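Local structure of decapping nuclease RAI1 (Scheffersomyces stipitis, 5BTO) at residues Ile29-Arg34 / Tyr42-Val47; Gly104-Val109 / Asp140-Ile145; Asn146-Ile151 / Asn386-Thr391; Ile344-Gln349 / Phe371-Leu376. The protein hydrolyses NAD caps, and methylguanosine-capped or triphosphate 5' ends, of RNA with a divalent metal cation, and stabilises and stimulates the exoribonuclease RAT1. All blocks are in the same frame, centred on the assembly; numbering follows the deposited sequence.

Contact 1: residues Ile29-Arg34 / Tyr42-Val47; sequences IFAFAR and YDQKIV
The Gln44 amide lies in plane with the two oxygens it donates to. Gln44 OE1 takes the Ala31 N-H at 3.0 Å, in the carbonyl plane and on a lone pair. Gln44 NE2 gives a nearly straight bond (171°) to Ala31 O at 2.8 Å. The same Gln44 NE2 also donates to Tyr42 O at 3.0 Å. Three bonds thus fix the rotation of the group. Water 1 lies at the edge of the Tyr42 ring, in its plane, and donates to both Ala31 O and Tyr42 O. The ring meets Phe32 CB obliquely, through Tyr42 CD1 at 3.9 Å. Ile29-Arg34 belongs to a strand of the large mixed sheet, where a classic beta bulge pairs Ile29 and Phe30 with the single residue Val220. Asp43 is the N-cap of helix 44-50, and Asp43 OD1 accepts from Ile46 N at 2.9 Å on the anti lone pair. Gln44 CG stands beside its backbone N (chi1 -62°) and the chain bends at chi2, which turns the amide to the strand. Val47 CG1 packs on Ala31 CB at 4.1 Å, while CG2 lies over Phe32 CA at 4.0 Å. The Phe32 side chain approaches that of the substrate-binding Tyr114.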
loop_
_atom_site.group_PDB
_atom_site.type_symbol
_atom_site.label_atom_id
_atom_site.label_comp_id
_atom_site.label_asym_id
_atom_site.label_seq_id
_atom_site.Cartn_x
_atom_site.Cartn_y
_atom_site.Cartn_z
ATOM N N ILE A 29 23.067 -22.307 10.704
ATOM C CA ILE A 29 23.353 -23.600 10.071
ATOM C C ILE A 29 24.793 -23.731 9.570
ATOM O O ILE A 29 25.314 -24.839 9.467
ATOM C CB ILE A 29 22.342 -23.965 8.950
ATOM C CG1 ILE A 29 22.170 -22.807 7.967
ATOM C CG2 ILE A 29 21.010 -24.358 9.554
ATOM C CD1 ILE A 29 21.576 -23.247 6.615
ATOM N N PHE A 30 25.435 -22.607 9.259
ATOM C CA PHE A 30 26.866 -22.614 8.934
ATOM C C PHE A 30 27.455 -21.218 9.069
ATOM O O PHE A 30 26.723 -20.252 9.252
ATOM C CB PHE A 30 27.154 -23.222 7.540
ATOM C CG PHE A 30 26.495 -22.501 6.377
ATOM C CD1 PHE A 30 25.223 -22.864 5.947
ATOM C CD2 PHE A 30 27.174 -21.514 5.669
ATOM C CE1 PHE A 30 24.621 -22.228 4.858
ATOM C CE2 PHE A 30 26.568 -20.866 4.567
ATOM C CZ PHE A 30 25.304 -21.238 4.168
ATOM N N ALA A 31 28.775 -21.115 8.986
ATOM C CA ALA A 31 29.428 -19.818 9.034
ATOM C C ALA A 31 30.564 -19.791 8.038
ATOM O O ALA A 31 31.006 -20.834 7.564
ATOM C CB ALA A 31 29.940 -19.526 10.460
ATOM N N PHE A 32 31.011 -18.592 7.685
ATOM C CA PHE A 32 32.259 -18.439 6.950
ATOM C C PHE A 32 32.929 -17.142 7.374
ATOM O O PHE A 32 32.351 -16.373 8.141
ATOM C CB PHE A 32 32.060 -18.560 5.423
ATOM C CG PHE A 32 31.210 -17.470 4.796
ATOM C CD1 PHE A 32 29.825 -17.548 4.816
ATOM C CD2 PHE A 32 31.806 -16.403 4.136
ATOM C CE1 PHE A 32 29.046 -16.561 4.208
ATOM C CE2 PHE A 32 31.036 -15.413 3.520
ATOM C CZ PHE A 32 29.657 -15.493 3.556
ATOM N N ALA A 33 34.157 -16.914 6.926
ATOM C CA ALA A 33 34.865 -15.715 7.351
ATOM C C ALA A 33 35.714 -15.125 6.238
ATOM O O ALA A 33 36.021 -15.790 5.254
ATOM C CB ALA A 33 35.731 -16.015 8.594
ATOM N N ARG A 34 36.068 -13.856 6.388
ATOM C CA ARG A 34 37.087 -13.247 5.550
ATOM C C ARG A 34 38.268 -12.953 6.474
ATOM O O ARG A 34 38.082 -12.383 7.549
ATOM C CB ARG A 34 36.557 -11.964 4.902
ATOM C CG ARG A 34 37.504 -11.330 3.885
ATOM C CD ARG A 34 36.836 -10.170 3.151
ATOM N NE ARG A 34 36.690 -8.994 4.001
ATOM C CZ ARG A 34 35.905 -7.956 3.721
ATOM N NH1 ARG A 34 35.183 -7.943 2.607
ATOM N NH2 ARG A 34 35.839 -6.933 4.560
ATOM N N TYR A 42 36.160 -21.265 4.774
ATOM C CA TYR A 42 34.893 -22.004 4.697
ATOM C C TYR A 42 34.789 -23.217 5.618
ATOM O O TYR A 42 33.683 -23.690 5.893
ATOM C CB TYR A 42 34.607 -22.440 3.251
ATOM C CG TYR A 42 34.448 -21.276 2.299
ATOM C CD1 TYR A 42 33.301 -20.496 2.324
ATOM C CD2 TYR A 42 35.445 -20.953 1.384
ATOM C CE1 TYR A 42 33.148 -19.426 1.466
ATOM C CE2 TYR A 42 35.300 -19.876 0.513
ATOM C CZ TYR A 42 34.144 -19.119 0.564
ATOM O OH TYR A 42 33.970 -18.046 -0.281
ATOM N N ASP A 43 35.933 -23.727 6.080
ATOM C CA ASP A 43 35.945 -24.886 6.967
ATOM C C ASP A 43 35.373 -24.505 8.319
ATOM O O ASP A 43 35.825 -23.536 8.932
ATOM C CB ASP A 43 37.366 -25.415 7.145
ATOM C CG ASP A 43 37.425 -26.618 8.067
ATOM O OD1 ASP A 43 37.569 -26.429 9.290
ATOM O OD2 ASP A 43 37.321 -27.760 7.573
ATOM N N GLN A 44 34.377 -25.259 8.783
ATOM C CA GLN A 44 33.647 -24.869 9.987
ATOM C C GLN A 44 34.532 -24.853 11.229
ATOM O O GLN A 44 34.436 -23.943 12.054
ATOM C CB GLN A 44 32.424 -25.759 10.216
ATOM C CG GLN A 44 31.391 -25.676 9.102
ATOM C CD GLN A 44 30.927 -24.245 8.876
ATOM O OE1 GLN A 44 30.087 -23.735 9.608
ATOM N NE2 GLN A 44 31.501 -23.589 7.879
ATOM N N LYS A 45 35.386 -25.860 11.368
ATOM C CA LYS A 45 36.246 -25.915 12.541
ATOM C C LYS A 45 37.207 -24.734 12.578
ATOM O O LYS A 45 37.347 -24.071 13.607
ATOM C CB LYS A 45 37.018 -27.232 12.591
ATOM C CG LYS A 45 37.792 -27.399 13.883
ATOM C CD LYS A 45 38.282 -28.826 14.038
ATOM C CE LYS A 45 38.743 -29.095 15.461
ATOM N NZ LYS A 45 39.835 -28.178 15.862
ATOM N N ILE A 46 37.864 -24.473 11.452
ATOM C CA ILE A 46 38.793 -23.354 11.343
ATOM C C ILE A 46 38.111 -22.001 11.567
ATOM O O ILE A 46 38.641 -21.140 12.273
ATOM C CB ILE A 46 39.523 -23.355 9.982
ATOM C CG1 ILE A 46 40.379 -24.617 9.838
ATOM C CG2 ILE A 46 40.389 -22.111 9.837
ATOM C CD1 ILE A 46 41.176 -24.672 8.551
ATOM N N VAL A 47 36.939 -21.806 10.966
ATOM C CA VAL A 47 36.211 -20.562 11.158
ATOM C C VAL A 47 35.912 -20.331 12.634
ATOM O O VAL A 47 36.130 -19.238 13.158
ATOM C CB VAL A 47 34.898 -20.529 10.345
ATOM C CG1 VAL A 47 34.034 -19.363 10.782
ATOM C CG2 VAL A 47 35.209 -20.427 8.859
HETATM O O HOH W 1 31.539 -22.168 4.973
#

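Contact 2: residues Gly104-Val109 / Asp140-Ile145; sequences GEKVNV and DGQLFI
The ends of the Lys106 and Asp140 side chains meet head on. Lys106 leaves its backbone by the crowded position (chi1 73°), CG between N and the carbonyl carbon, and is extended beyond. This brings Lys106 NZ to Asp140 O at 2.8 Å, where it donates from above the carbonyl plane. The ion pair of Lys106 NZ with Asp140 OD1 is long, at 3.7 Å. Water 2 bridges the two, accepting from NZ and donating to OD1. Lys106 CD passes Asp140 OD2 at 3.6 Å. An alanine at Lys106 would remove the ammonium group and its bond to Asp140 O, and would probably leave the 140-141 turn less firmly tied. The Gln142 chain also approaches Lys106 end on, crossing Val107 and Val109 obliquely. Gln142 NE2 makes a weak bond to Val107 O at 2.8 Å and an ordinary one to Val109 O at 3.2 Å, so one amide spans the inverse gamma turn centred on Asn108. Arg398 NH1 binds both Asp140 OD2 and Gln142 OE1. The contact joins the loop between helix 87-101 and strand 111-114 to the turn that links strands 132-139 and 142-147. Glu98 of that helix accepts from Val107 N.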
loop_
_atom_site.group_PDB
_atom_site.type_symbol
_atom_site.label_atom_id
_atom_site.label_comp_id
_atom_site.label_asym_id
_atom_site.label_seq_id
_atom_site.Cartn_x
_atom_site.Cartn_y
_atom_site.Cartn_z
ATOM N N GLY A 104 23.203 -33.759 0.828
ATOM C CA GLY A 104 23.267 -33.518 -0.601
ATOM C C GLY A 104 21.985 -32.964 -1.187
ATOM O O GLY A 104 21.738 -33.098 -2.383
ATOM N N GLU A 105 21.163 -32.346 -0.344
ATOM C CA GLU A 105 19.944 -31.698 -0.817
ATOM C C GLU A 105 20.045 -30.184 -0.627
ATOM O O GLU A 105 20.806 -29.696 0.217
ATOM C CB GLU A 105 18.707 -32.249 -0.096
ATOM C CG GLU A 105 18.554 -33.778 -0.121
ATOM C CD GLU A 105 18.052 -34.337 -1.454
ATOM O OE1 GLU A 105 17.631 -33.552 -2.328
ATOM O OE2 GLU A 105 18.081 -35.577 -1.629
ATOM N N LYS A 106 19.282 -29.442 -1.418
ATOM C CA LYS A 106 19.284 -27.986 -1.310
ATOM C C LYS A 106 18.675 -27.561 0.020
ATOM O O LYS A 106 17.792 -28.239 0.545
ATOM C CB LYS A 106 18.533 -27.347 -2.482
ATOM C CG LYS A 106 17.016 -27.506 -2.436
ATOM C CD LYS A 106 16.348 -26.930 -3.688
ATOM C CE LYS A 106 14.839 -27.109 -3.635
ATOM N NZ LYS A 106 14.182 -26.693 -4.913
ATOM N N VAL A 107 19.153 -26.442 0.561
ATOM C CA VAL A 107 18.629 -25.920 1.815
ATOM C C VAL A 107 17.140 -25.619 1.655
ATOM O O VAL A 107 16.692 -25.144 0.600
ATOM C CB VAL A 107 19.408 -24.653 2.269
ATOM C CG1 VAL A 107 19.265 -23.540 1.235
ATOM C CG2 VAL A 107 18.931 -24.170 3.635
ATOM N N ASN A 108 16.376 -25.892 2.708
ATOM C CA ASN A 108 14.927 -25.784 2.647
ATOM C C ASN A 108 14.428 -24.386 2.992
ATOM O O ASN A 108 13.870 -24.172 4.062
ATOM C CB ASN A 108 14.281 -26.806 3.577
ATOM C CG ASN A 108 12.772 -26.798 3.489
ATOM O OD1 ASN A 108 12.200 -26.636 2.409
ATOM N ND2 ASN A 108 12.114 -26.955 4.632
ATOM N N VAL A 109 14.643 -23.445 2.075
ATOM C CA VAL A 109 14.141 -22.075 2.225
ATOM C C VAL A 109 13.590 -21.546 0.910
ATOM O O VAL A 109 13.819 -22.133 -0.155
ATOM C CB VAL A 109 15.231 -21.097 2.722
ATOM C CG1 VAL A 109 15.785 -21.545 4.074
ATOM C CG2 VAL A 109 16.349 -20.954 1.693
ATOM N N ASP A 140 16.107 -22.798 -9.148
ATOM C CA ASP A 140 15.878 -24.010 -8.373
ATOM C C ASP A 140 14.791 -23.823 -7.314
ATOM O O ASP A 140 14.922 -24.300 -6.191
ATOM C CB ASP A 140 17.187 -24.474 -7.731
ATOM C CG ASP A 140 17.223 -25.973 -7.465
ATOM O OD1 ASP A 140 16.333 -26.711 -7.940
ATOM O OD2 ASP A 140 18.172 -26.419 -6.789
ATOM N N GLY A 141 13.717 -23.130 -7.678
ATOM C CA GLY A 141 12.579 -22.972 -6.793
ATOM C C GLY A 141 12.801 -22.013 -5.634
ATOM O O GLY A 141 12.029 -22.010 -4.680
ATOM N N GLN A 142 13.843 -21.196 -5.730
ATOM C CA GLN A 142 14.222 -20.292 -4.640
ATOM C C GLN A 142 14.522 -18.897 -5.176
ATOM O O GLN A 142 14.907 -18.744 -6.338
ATOM C CB GLN A 142 15.455 -20.845 -3.909
ATOM C CG GLN A 142 15.241 -22.231 -3.354
ATOM C CD GLN A 142 16.482 -22.816 -2.705
ATOM O OE1 GLN A 142 17.598 -22.667 -3.207
ATOM N NE2 GLN A 142 16.289 -23.484 -1.575
ATOM N N LEU A 143 14.326 -17.874 -4.345
ATOM C CA LEU A 143 14.691 -16.514 -4.737
ATOM C C LEU A 143 16.039 -16.119 -4.151
ATOM O O LEU A 143 16.274 -16.281 -2.960
ATOM C CB LEU A 143 13.637 -15.497 -4.289
ATOM C CG LEU A 143 12.229 -15.630 -4.863
ATOM C CD1 LEU A 143 11.398 -14.390 -4.482
ATOM C CD2 LEU A 143 12.280 -15.819 -6.388
ATOM N N PHE A 144 16.919 -15.604 -4.999
ATOM C CA PHE A 144 18.221 -15.106 -4.570
ATOM C C PHE A 144 18.208 -13.591 -4.674
ATOM O O PHE A 144 17.821 -13.041 -5.711
ATOM C CB PHE A 144 19.333 -15.714 -5.439
ATOM C CG PHE A 144 19.437 -17.209 -5.322
ATOM C CD1 PHE A 144 18.530 -18.036 -5.973
ATOM C CD2 PHE A 144 20.438 -17.787 -4.562
ATOM C CE1 PHE A 144 18.613 -19.415 -5.864
ATOM C CE2 PHE A 144 20.533 -19.166 -4.446
ATOM C CZ PHE A 144 19.618 -19.982 -5.090
ATOM N N ILE A 145 18.581 -12.911 -3.590
ATOM C CA ILE A 145 18.480 -11.448 -3.541
ATOM C C ILE A 145 19.814 -10.831 -3.152
ATOM O O ILE A 145 20.391 -11.197 -2.119
ATOM C CB ILE A 145 17.410 -11.003 -2.521
ATOM C CG1 ILE A 145 16.055 -11.646 -2.866
ATOM C CG2 ILE A 145 17.298 -9.462 -2.475
ATOM C CD1 ILE A 145 14.916 -11.252 -1.942
HETATM O O HOH W 2 14.857 -28.949 -6.416
#

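Contact 3: residues Asn146-Ile151 / Asn386-Thr391; sequences NSDEEI and NGEMLT
Glu388 OE2 is gripped by two hydrogen bonds. Glu149 N donates to Glu388 OE2 at 3.2 Å, nearly straight (168°) but from above the carboxylate plane. Water 4 donates to the same Glu388 OE2 at 2.9 Å and to Ser147 O as well. Glu388 is extended, with CG anti to the backbone N, so it reaches the first turn of helix 149-166. Asp148 caps that helix through OD2, which accepts from Ile151 N, while Asn135 ND2 donates to Asp148 OD1. The helix end and Arg383, which pairs with Glu388 OE1, probably offset the nearness of Asp148 OD1 to Glu388 OE2 (3.9 Å). An alanine at Glu388 would remove the acceptor of Glu149 N and would probably loosen the link between the two helix ends. Nearby, Met389 SD packs on Asn146 CB at 3.9 Å, while Asn146 ND2 bonds Ser85 O. The contact ties the end of helix 378-388 to the junction of strand 142-147 with helix 149-166. Met389 also packs on strand 132-139 and on Met87 of helix 87-101.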
loop_
_atom_site.group_PDB
_atom_site.type_symbol
_atom_site.label_atom_id
_atom_site.label_comp_id
_atom_site.label_asym_id
_atom_site.label_seq_id
_atom_site.Cartn_x
_atom_site.Cartn_y
_atom_site.Cartn_z
ATOM N N ASN A 146 20.314 -9.910 -3.975
ATOM C CA ASN A 146 21.516 -9.155 -3.622
ATOM C C ASN A 146 21.396 -7.710 -4.054
ATOM O O ASN A 146 20.533 -7.365 -4.856
ATOM C CB ASN A 146 22.786 -9.753 -4.245
ATOM C CG ASN A 146 24.064 -9.262 -3.545
ATOM O OD1 ASN A 146 24.013 -8.738 -2.428
ATOM N ND2 ASN A 146 25.201 -9.424 -4.197
ATOM N N SER A 147 22.270 -6.863 -3.529
ATOM C CA SER A 147 22.401 -5.513 -4.059
ATOM C C SER A 147 23.013 -5.581 -5.454
ATOM O O SER A 147 23.620 -6.588 -5.837
ATOM C CB SER A 147 23.298 -4.672 -3.151
ATOM O OG SER A 147 24.527 -5.338 -2.897
ATOM N N ASP A 148 22.857 -4.505 -6.215
ATOM C CA ASP A 148 23.430 -4.450 -7.549
ATOM C C ASP A 148 24.810 -3.796 -7.530
ATOM O O ASP A 148 24.968 -2.662 -7.074
ATOM C CB ASP A 148 22.497 -3.701 -8.492
ATOM C CG ASP A 148 22.985 -3.724 -9.927
ATOM O OD1 ASP A 148 22.815 -4.759 -10.605
ATOM O OD2 ASP A 148 23.531 -2.703 -10.381
ATOM N N GLU A 149 25.803 -4.515 -8.040
ATOM C CA GLU A 149 27.191 -4.069 -7.975
ATOM C C GLU A 149 27.404 -2.674 -8.558
ATOM O O GLU A 149 27.988 -1.804 -7.912
ATOM C CB GLU A 149 28.103 -5.083 -8.676
ATOM C CG GLU A 149 29.579 -4.780 -8.549
ATOM C CD GLU A 149 30.448 -5.926 -9.027
ATOM O OE1 GLU A 149 29.938 -7.062 -9.129
ATOM O OE2 GLU A 149 31.642 -5.691 -9.301
ATOM N N GLU A 150 26.925 -2.462 -9.778
ATOM C CA GLU A 150 27.142 -1.191 -10.462
ATOM C C GLU A 150 26.444 -0.045 -9.726
ATOM O O GLU A 150 27.036 1.009 -9.500
ATOM C CB GLU A 150 26.668 -1.273 -11.918
ATOM C CG GLU A 150 25.162 -1.156 -12.064
ATOM C CD GLU A 150 24.637 -1.721 -13.364
ATOM O OE1 GLU A 150 25.373 -1.693 -14.376
ATOM O OE2 GLU A 150 23.480 -2.192 -13.364
ATOM N N ILE A 151 25.192 -0.259 -9.335
ATOM C CA ILE A 151 24.438 0.776 -8.638
ATOM C C ILE A 151 25.109 1.133 -7.316
ATOM O O ILE A 151 25.237 2.312 -6.973
ATOM C CB ILE A 151 22.967 0.363 -8.413
ATOM C CG1 ILE A 151 22.211 0.383 -9.747
ATOM C CG2 ILE A 151 22.301 1.284 -7.390
ATOM C CD1 ILE A 151 20.754 -0.042 -9.647
ATOM N N ASN A 386 24.933 -15.655 -14.751
ATOM C CA ASN A 386 26.182 -16.180 -15.287
ATOM C C ASN A 386 27.436 -15.511 -14.724
ATOM O O ASN A 386 28.397 -15.258 -15.454
ATOM C CB ASN A 386 26.161 -16.126 -16.818
ATOM C CG ASN A 386 25.127 -17.065 -17.415
ATOM O OD1 ASN A 386 25.131 -18.266 -17.139
ATOM N ND2 ASN A 386 24.230 -16.523 -18.225
ATOM N N GLY A 387 27.436 -15.248 -13.419
ATOM C CA GLY A 387 28.620 -14.711 -12.772
ATOM C C GLY A 387 28.400 -13.799 -11.580
ATOM O O GLY A 387 28.970 -14.033 -10.514
ATOM N N GLU A 388 27.590 -12.756 -11.742
ATOM C CA GLU A 388 27.436 -11.777 -10.660
ATOM C C GLU A 388 26.676 -12.309 -9.445
ATOM O O GLU A 388 27.107 -12.104 -8.310
ATOM C CB GLU A 388 26.819 -10.454 -11.142
ATOM C CG GLU A 388 26.496 -9.506 -9.967
ATOM C CD GLU A 388 26.240 -8.059 -10.377
ATOM O OE1 GLU A 388 26.728 -7.642 -11.451
ATOM O OE2 GLU A 388 25.558 -7.332 -9.610
ATOM N N MET A 389 25.558 -12.988 -9.679
ATOM C CA MET A 389 24.761 -13.561 -8.591
ATOM C C MET A 389 25.010 -15.066 -8.447
ATOM O O MET A 389 25.556 -15.524 -7.441
ATOM C CB MET A 389 23.269 -13.292 -8.827
ATOM C CG MET A 389 22.332 -13.858 -7.760
ATOM S SD MET A 389 21.666 -12.600 -6.662
ATOM C CE MET A 389 21.218 -11.360 -7.895
ATOM N N LEU A 390 24.599 -15.832 -9.454
ATOM C CA LEU A 390 24.835 -17.273 -9.457
ATOM C C LEU A 390 26.235 -17.566 -9.973
ATOM O O LEU A 390 26.721 -16.897 -10.897
ATOM C CB LEU A 390 23.797 -17.990 -10.327
ATOM C CG LEU A 390 22.326 -17.785 -9.955
ATOM C CD1 LEU A 390 21.404 -18.552 -10.903
ATOM C CD2 LEU A 390 22.053 -18.157 -8.504
ATOM N N THR A 391 26.885 -18.564 -9.380
ATOM C CA THR A 391 28.204 -18.982 -9.838
ATOM C C THR A 391 28.084 -20.291 -10.607
ATOM O O THR A 391 27.126 -21.042 -10.427
ATOM C CB THR A 391 29.161 -19.195 -8.663
ATOM O OG1 THR A 391 28.724 -20.325 -7.897
ATOM C CG2 THR A 391 29.190 -17.955 -7.765
HETATM O O HOH W 3 27.081 -10.835 -5.951
HETATM O O HOH W 4 23.440 -8.433 -7.955
HETATM O O HOH W 5 25.502 -4.585 -11.505
#

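Contact 4: residues Ile344-Gln349 / Phe371-Leu376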
loop_
_atom_site.group_PDB
_atom_site.type_symbol
_atom_site.label_atom_id
_atom_site.label_comp_id
_atom_site.label_asym_id
_atom_site.label_seq_id
_atom_site.Cartn_x
_atom_site.Cartn_y
_atom_site.Cartn_z
ATOM N N ILE A 344 7.940 -9.050 1.936
ATOM C CA ILE A 344 8.395 -10.408 1.646
ATOM C C ILE A 344 7.257 -11.237 1.022
ATOM O O ILE A 344 7.459 -11.957 0.039
ATOM C CB ILE A 344 8.932 -11.107 2.901
ATOM C CG1 ILE A 344 10.186 -10.388 3.426
ATOM C CG2 ILE A 344 9.264 -12.569 2.604
ATOM C CD1 ILE A 344 11.321 -10.280 2.432
ATOM N N GLU A 345 6.068 -11.148 1.601
ATOM C CA GLU A 345 4.913 -11.858 1.035
ATOM C C GLU A 345 4.636 -11.436 -0.416
ATOM O O GLU A 345 4.354 -12.273 -1.278
ATOM C CB GLU A 345 3.676 -11.610 1.890
ATOM C CG GLU A 345 2.428 -12.341 1.419
ATOM C CD GLU A 345 1.186 -11.885 2.167
ATOM O OE1 GLU A 345 0.850 -10.688 2.071
ATOM O OE2 GLU A 345 0.551 -12.714 2.860
ATOM N N TRP A 346 4.715 -10.133 -0.673
ATOM C CA TRP A 346 4.472 -9.596 -2.005
ATOM C C TRP A 346 5.494 -10.129 -3.014
ATOM O O TRP A 346 5.130 -10.566 -4.107
ATOM C CB TRP A 346 4.516 -8.065 -1.950
ATOM C CG TRP A 346 4.102 -7.347 -3.196
ATOM C CD1 TRP A 346 2.858 -7.328 -3.762
ATOM C CD2 TRP A 346 4.923 -6.487 -3.995
ATOM N NE1 TRP A 346 2.861 -6.516 -4.875
ATOM C CE2 TRP A 346 4.113 -5.985 -5.039
ATOM C CE3 TRP A 346 6.266 -6.097 -3.935
ATOM C CZ2 TRP A 346 4.600 -5.113 -6.014
ATOM C CZ3 TRP A 346 6.753 -5.227 -4.897
ATOM C CH2 TRP A 346 5.914 -4.746 -5.934
ATOM N N LEU A 347 6.774 -10.114 -2.647
ATOM C CA LEU A 347 7.797 -10.600 -3.567
ATOM C C LEU A 347 7.552 -12.050 -3.926
ATOM O O LEU A 347 7.657 -12.429 -5.092
ATOM C CB LEU A 347 9.204 -10.433 -2.995
ATOM C CG LEU A 347 9.651 -8.985 -2.807
ATOM C CD1 LEU A 347 11.028 -8.947 -2.167
ATOM C CD2 LEU A 347 9.652 -8.242 -4.141
ATOM N N LEU A 348 7.228 -12.865 -2.926
ATOM C CA LEU A 348 6.978 -14.282 -3.186
ATOM C C LEU A 348 5.720 -14.514 -4.034
ATOM O O LEU A 348 5.660 -15.470 -4.799
ATOM C CB LEU A 348 6.944 -15.088 -1.886
ATOM C CG LEU A 348 8.323 -15.242 -1.240
ATOM C CD1 LEU A 348 8.222 -15.853 0.159
ATOM C CD2 LEU A 348 9.261 -16.057 -2.117
ATOM N N GLN A 349 4.728 -13.634 -3.896
ATOM C CA GLN A 349 3.499 -13.723 -4.680
ATOM C C GLN A 349 3.684 -13.270 -6.127
ATOM O O GLN A 349 3.061 -13.820 -7.046
ATOM C CB GLN A 349 2.388 -12.888 -4.040
ATOM C CG GLN A 349 1.730 -13.515 -2.821
ATOM C CD GLN A 349 0.602 -12.655 -2.266
ATOM O OE1 GLN A 349 0.188 -11.681 -2.894
ATOM N NE2 GLN A 349 0.100 -13.015 -1.084
ATOM N N PHE A 371 7.688 2.200 -4.217
ATOM C CA PHE A 371 8.349 0.912 -4.062
ATOM C C PHE A 371 7.886 0.039 -5.220
ATOM O O PHE A 371 6.691 -0.231 -5.355
ATOM C CB PHE A 371 7.937 0.289 -2.733
ATOM C CG PHE A 371 8.789 -0.884 -2.316
ATOM C CD1 PHE A 371 8.514 -2.156 -2.795
ATOM C CD2 PHE A 371 9.849 -0.714 -1.441
ATOM C CE1 PHE A 371 9.283 -3.248 -2.407
ATOM C CE2 PHE A 371 10.624 -1.794 -1.060
ATOM C CZ PHE A 371 10.344 -3.068 -1.538
ATOM N N THR A 372 8.821 -0.393 -6.060
ATOM C CA THR A 372 8.442 -1.072 -7.291
ATOM C C THR A 372 9.202 -2.367 -7.520
ATOM O O THR A 372 10.302 -2.573 -6.986
ATOM C CB THR A 372 8.661 -0.179 -8.524
ATOM O OG1 THR A 372 10.041 0.200 -8.607
ATOM C CG2 THR A 372 7.780 1.074 -8.458
ATOM N N LEU A 373 8.596 -3.224 -8.335
ATOM C CA LEU A 373 9.192 -4.466 -8.794
ATOM C C LEU A 373 9.155 -4.427 -10.316
ATOM O O LEU A 373 8.085 -4.301 -10.904
ATOM C CB LEU A 373 8.368 -5.646 -8.293
ATOM C CG LEU A 373 8.723 -7.054 -8.771
ATOM C CD1 LEU A 373 10.107 -7.484 -8.291
ATOM C CD2 LEU A 373 7.658 -8.051 -8.304
ATOM N N ARG A 374 10.322 -4.527 -10.940
ATOM C CA ARG A 374 10.443 -4.416 -12.392
ATOM C C ARG A 374 11.176 -5.620 -12.971
ATOM O O ARG A 374 12.177 -6.069 -12.417
ATOM C CB ARG A 374 11.186 -3.121 -12.728
ATOM C CG ARG A 374 11.678 -3.013 -14.141
ATOM C CD ARG A 374 12.184 -1.610 -14.408
ATOM N NE ARG A 374 13.438 -1.315 -13.723
ATOM C CZ ARG A 374 14.635 -1.525 -14.259
ATOM N NH1 ARG A 374 14.731 -2.046 -15.475
ATOM N NH2 ARG A 374 15.737 -1.216 -13.588
ATOM N N GLU A 375 10.669 -6.145 -14.086
ATOM C CA GLU A 375 11.339 -7.232 -14.794
ATOM C C GLU A 375 12.514 -6.671 -15.590
ATOM O O GLU A 375 12.352 -5.729 -16.368
ATOM C CB GLU A 375 10.357 -7.936 -15.747
ATOM C CG GLU A 375 10.958 -9.106 -16.515
ATOM C CD GLU A 375 9.956 -9.787 -17.432
ATOM O OE1 GLU A 375 8.732 -9.658 -17.197
ATOM O OE2 GLU A 375 10.400 -10.451 -18.395
ATOM N N LEU A 376 13.698 -7.252 -15.402
ATOM C CA LEU A 376 14.887 -6.821 -16.128
ATOM C C LEU A 376 14.886 -7.442 -17.524
ATOM O O LEU A 376 14.195 -8.432 -17.767
ATOM C CB LEU A 376 16.160 -7.218 -15.360
ATOM C CG LEU A 376 16.329 -6.523 -14.001
ATOM C CD1 LEU A 376 17.431 -7.153 -13.142
ATOM C CD2 LEU A 376 16.577 -5.025 -14.200
#
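The tight part of this contact is the outer ring of Trp346. Trp346 CH2 lies 3.5 Å from Leu373 CB, and Trp346 CZ3 is 3.8 Å from the same carbon. The indole and the Leu373 side chain run alongside each other, pointing opposite ways, and the meeting is oblique to the ring. Trp346 CG is anti to its backbone N (chi1 -172°), which points the indole from the helix at the strand. On its other flank Trp346 CZ3 meets the edge of the Phe371 ring, with Phe371 CE1 at 4.1 Å. The Phe371 ring has a second aromatic neighbour, as it also meets Trp339 edge-to-face. Packing is looser at Leu347, where Leu347 CD2 stands 4.2 Å from Leu373 CD1. Val362 of the adjacent strand touches both of these leucines. The solvent side is different in kind. Glu345 and Gln349 of the helix are exposed, and Thr372 points away from the helix. Trp346 is further covered by Lys45 of the second subunit. The contact is apolar throughout. The segment axes approach to 10.8 Å and run nearly parallel, at an angle of 20°. This is the packing of a helix along one face of a sheet: helix 333-350 lies on the hairpin of strands 359-365 and 370-375 in the PD-(D/E)XK nuclease-like fold.

All four contacts reach the same ten-stranded sheet. Contact 1 lies near one border, by strand 40-41, and contact 4 near the other, by strand 9-12. Their centres are about 32 Å apart. Contacts 2 and 3 lie between them, with centres about 17 Å apart, and share strand 142-147. Along the chain contact 1 is complete before contact 2 begins, and contact 2 before contact 3. Contact 4 falls between the two segments of contact 3, and strand 370-375 leads on to helix 378-388. Contact 2 touches all three others: Val107 packs on Ile29, Phe144 on Leu390 and Leu143 on Leu348. They fasten helices and loops along the sheet, contacts 1 and 3 near the substrate-binding Tyr114.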